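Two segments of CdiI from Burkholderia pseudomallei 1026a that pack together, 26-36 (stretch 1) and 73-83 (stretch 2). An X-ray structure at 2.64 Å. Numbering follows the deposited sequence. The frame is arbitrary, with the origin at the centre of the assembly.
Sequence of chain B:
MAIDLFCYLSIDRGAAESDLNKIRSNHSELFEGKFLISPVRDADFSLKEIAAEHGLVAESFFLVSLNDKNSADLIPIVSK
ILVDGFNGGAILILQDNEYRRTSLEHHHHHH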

# COMPACT_ATOMS: atom_id res chain seq x y z
N ASN B 26 15.61 17.31 4.03
CA ASN B 26 14.92 18.57 3.78
C ASN B 26 13.52 18.54 4.38
O ASN B 26 12.88 19.59 4.56
CB ASN B 26 14.85 18.79 2.27
CG ASN B 26 14.71 20.25 1.89
OD1 ASN B 26 14.39 21.09 2.73
ND2 ASN B 26 14.93 20.55 0.62
N HIS B 27 13.05 17.33 4.70
CA HIS B 27 11.73 17.12 5.27
C HIS B 27 11.74 16.02 6.31
O HIS B 27 11.06 15.00 6.18
CB HIS B 27 10.70 16.83 4.18
CG HIS B 27 10.47 17.98 3.26
ND1 HIS B 27 11.08 18.09 2.03
CD2 HIS B 27 9.72 19.10 3.40
CE1 HIS B 27 10.72 19.22 1.45
NE2 HIS B 27 9.89 19.85 2.26
N SER B 28 12.53 16.26 7.34
CA SER B 28 12.64 15.37 8.48
C SER B 28 11.30 15.16 9.18
O SER B 28 11.05 14.11 9.78
CB SER B 28 13.65 15.95 9.46
OG SER B 28 13.51 17.36 9.54
N GLU B 29 10.44 16.17 9.11
CA GLU B 29 9.15 16.09 9.80
C GLU B 29 8.34 14.92 9.26
O GLU B 29 7.97 14.00 10.01
CB GLU B 29 8.37 17.40 9.68
CG GLU B 29 7.96 17.78 8.25
CD GLU B 29 9.03 18.58 7.52
OE1 GLU B 29 8.68 19.27 6.52
OE2 GLU B 29 10.22 18.53 7.94
N LEU B 30 8.09 14.94 7.95
CA LEU B 30 7.31 13.90 7.31
C LEU B 30 8.02 12.55 7.31
O LEU B 30 7.44 11.51 7.58
CB LEU B 30 7.03 14.31 5.87
CG LEU B 30 6.39 15.68 5.68
CD1 LEU B 30 6.56 16.08 4.23
CD2 LEU B 30 4.89 15.66 6.10
N PHE B 31 9.31 12.58 7.01
CA PHE B 31 9.98 11.36 6.62
C PHE B 31 10.73 10.63 7.74
O PHE B 31 11.34 9.57 7.52
CB PHE B 31 10.85 11.64 5.41
CG PHE B 31 10.08 12.11 4.21
CD1 PHE B 31 8.98 11.40 3.76
CD2 PHE B 31 10.43 13.28 3.55
CE1 PHE B 31 8.27 11.81 2.65
CE2 PHE B 31 9.73 13.70 2.45
CZ PHE B 31 8.64 12.97 2.00
N GLU B 32 10.67 11.18 8.95
CA GLU B 32 11.07 10.41 10.12
C GLU B 32 9.81 10.02 10.91
O GLU B 32 9.41 10.75 11.83
CB GLU B 32 12.04 11.20 10.99
N GLY B 33 9.17 8.90 10.54
CA GLY B 33 8.00 8.43 11.27
C GLY B 33 6.60 8.56 10.66
O GLY B 33 5.87 7.56 10.56
N LYS B 34 6.20 9.78 10.28
CA LYS B 34 4.89 10.01 9.65
C LYS B 34 4.74 9.27 8.31
O LYS B 34 3.72 8.63 8.04
CB LYS B 34 4.62 11.53 9.48
N PHE B 35 5.76 9.37 7.47
CA PHE B 35 5.87 8.56 6.26
C PHE B 35 7.19 7.79 6.24
O PHE B 35 8.22 8.31 6.64
CB PHE B 35 5.77 9.44 5.02
CG PHE B 35 4.44 10.11 4.86
CD1 PHE B 35 3.50 9.60 3.99
CD2 PHE B 35 4.13 11.25 5.59
CE1 PHE B 35 2.28 10.21 3.82
CE2 PHE B 35 2.90 11.87 5.44
CZ PHE B 35 1.97 11.35 4.56
N LEU B 36 7.16 6.54 5.79
CA LEU B 36 8.41 5.79 5.68
C LEU B 36 8.76 5.57 4.21
O LEU B 36 7.94 5.06 3.44
CB LEU B 36 8.34 4.46 6.44
CG LEU B 36 7.99 4.59 7.93
CD1 LEU B 36 8.03 3.24 8.63
CD2 LEU B 36 8.90 5.59 8.65
N ASP B 73 -3.83 13.10 5.41
CA ASP B 73 -4.19 14.25 4.62
C ASP B 73 -2.97 14.98 4.05
O ASP B 73 -3.11 16.01 3.40
CB ASP B 73 -5.09 15.21 5.41
CG ASP B 73 -4.41 15.76 6.67
OD1 ASP B 73 -3.58 15.03 7.31
OD2 ASP B 73 -4.74 16.93 7.01
N LEU B 74 -1.77 14.45 4.27
CA LEU B 74 -0.59 15.09 3.68
C LEU B 74 -0.12 14.39 2.42
O LEU B 74 0.87 14.78 1.84
CB LEU B 74 0.54 15.22 4.70
CG LEU B 74 0.05 15.77 6.04
CD1 LEU B 74 1.01 15.43 7.18
CD2 LEU B 74 -0.26 17.28 5.98
N ILE B 75 -0.84 13.37 1.98
CA ILE B 75 -0.42 12.66 0.78
C ILE B 75 -0.16 13.58 -0.43
O ILE B 75 0.88 13.46 -1.06
CB ILE B 75 -1.36 11.48 0.45
CG1 ILE B 75 -1.05 10.31 1.39
CG2 ILE B 75 -1.23 11.04 -0.98
CD1 ILE B 75 -2.09 9.17 1.36
N PRO B 76 -1.08 14.51 -0.73
CA PRO B 76 -0.88 15.44 -1.85
C PRO B 76 0.30 16.39 -1.67
O PRO B 76 0.91 16.80 -2.67
CB PRO B 76 -2.18 16.27 -1.86
CG PRO B 76 -3.16 15.46 -1.13
CD PRO B 76 -2.40 14.69 -0.10
N ILE B 77 0.60 16.77 -0.44
CA ILE B 77 1.77 17.61 -0.19
C ILE B 77 3.07 16.79 -0.24
O ILE B 77 4.09 17.24 -0.78
CB ILE B 77 1.69 18.36 1.15
CG1 ILE B 77 2.95 19.17 1.39
CG2 ILE B 77 1.55 17.40 2.28
CD1 ILE B 77 3.12 19.58 2.84
N VAL B 78 3.02 15.58 0.30
CA VAL B 78 4.13 14.65 0.16
C VAL B 78 4.41 14.35 -1.31
O VAL B 78 5.57 14.34 -1.74
CB VAL B 78 3.86 13.33 0.89
CG1 VAL B 78 4.77 12.26 0.36
CG2 VAL B 78 4.07 13.52 2.39
N SER B 79 3.36 14.13 -2.09
CA SER B 79 3.51 13.87 -3.52
C SER B 79 4.24 15.00 -4.22
O SER B 79 5.15 14.77 -5.02
CB SER B 79 2.16 13.65 -4.17
OG SER B 79 1.62 12.43 -3.72
N LYS B 80 3.84 16.22 -3.91
CA LYS B 80 4.45 17.40 -4.51
C LYS B 80 5.93 17.53 -4.12
O LYS B 80 6.78 17.77 -4.97
CB LYS B 80 3.64 18.65 -4.15
CG LYS B 80 4.38 19.93 -4.40
CD LYS B 80 4.14 20.93 -3.28
CE LYS B 80 5.42 21.71 -2.94
NZ LYS B 80 5.99 22.45 -4.11
N ILE B 81 6.23 17.36 -2.83
CA ILE B 81 7.60 17.38 -2.33
C ILE B 81 8.49 16.40 -3.10
O ILE B 81 9.68 16.66 -3.35
CB ILE B 81 7.64 17.06 -0.81
CG1 ILE B 81 7.21 18.28 0.01
CG2 ILE B 81 9.02 16.62 -0.35
CD1 ILE B 81 6.98 17.97 1.49
N LEU B 82 7.91 15.27 -3.48
CA LEU B 82 8.64 14.25 -4.22
C LEU B 82 8.88 14.65 -5.70
O LEU B 82 9.98 14.56 -6.19
CB LEU B 82 7.96 12.87 -4.08
CG LEU B 82 7.93 12.18 -2.70
CD1 LEU B 82 7.28 10.80 -2.79
CD2 LEU B 82 9.34 12.03 -2.07
N VAL B 83 7.85 15.12 -6.38
CA VAL B 83 7.98 15.64 -7.75
C VAL B 83 9.10 16.70 -7.84
O VAL B 83 9.82 16.80 -8.85
CB VAL B 83 6.62 16.27 -8.24
CG1 VAL B 83 6.80 17.02 -9.56
CG2 VAL B 83 5.50 15.24 -8.35

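The contact is built around Leu-30, which points from the short helix 28-34 toward the longer helix 75-83 and is buried there. Its chi1 is m and its chi2 t, the commonest leucine rotamer; CD1 is the methyl that reaches Ile-81 and CD2 the one that reaches Leu-74, while both touch Val-78. Leu-30 CD1 sits 3.4 Å from Ile-81 CD1, a tight fit, and 4.0 Å from Val-78 CG2, while Leu-30 CD2 lies 4.0 Å from Leu-74 CD1. One forked side chain thus touches three residues that recur at intervals of four and three along the partner sequence, the spacing that keeps side chains on one side of a helix. The CA atoms of Leu-30 and Val-78 are 7.9 Å apart, and the helix axes, inclined at 113°, stay 11.8 Å apart; side chains fill the space between.

Two phenylalanines extend the apolar contact from Leu-30, and both use chi1 m. Phe-35, the first residue of the strand, lays a ring face against Val-78: Val-78 CG2 stands 3.7 Å from the centroid of the Phe-35 ring, 15° off the normal, a CH-pi contact. The ring also reaches Ile-75 at its edge, where Phe-35 CE1 is 4.1 Å from Ile-75 CG1, and Phe-35 CZ lies 4.1 Å from Leu-74 CB. Phe-31 works differently, meeting Val-78 and Ile-81 with its edge: Phe-31 CE1 is 4.2 Å from Val-78 CG1 and Phe-31 CE2 is 4.1 Å from Ile-81 CG2. Phe-31 CZ extends to Leu-82 CD2 at 4.2 Å. Val-78 therefore has a methyl for each phenylalanine, CG2 for Phe-35 and CG1 for Phe-31, and its short, branched side chain suits a place so close to both rings.

Between Leu-30 and Phe-35 the chain makes a wider turn. Phe-35 N donates to Leu-30 O at 2.7 Å, a five-residue span that belongs to the pi-type turn, and the chain passes through Gly-33 at phi 107° and psi -55°. At these angles a CB would be jammed against the carbonyl O of the preceding residue, so glycine suits the turn for local reasons rather than for contact with the other helix.

Toward the edge, partly exposed His-27 packs over Ile-81. Ile-81 CD1 lies 3.6 Å from the centroid of the His-27 ring, 18° off the normal, and Ile-81 CG2 approaches His-27 ND1 at 3.5 Å. A polar ring can offer a flat face to the isoleucine while still tolerating solvent. His-27 also occupies the N-cap position, and His-27 O accepts from Phe-31 N at 3.1 Å.

No hydrogen bond crosses between the stretches; 421 Å² is buried, both sides summed, through shape and apolar contact. Polar groups find other work: Ser-79 OG, buried but out of reach of stretch 1, donates to Ile-75 O at 2.9 Å within its own helix. Ser-28, Glu-29 and Lys-80 remain exposed outside the contact. The rule is a buried leucine and branched aliphatic residues packed against aromatic rings, with the modelled charged side chains of Glu-29 and Lys-80 outside the contact.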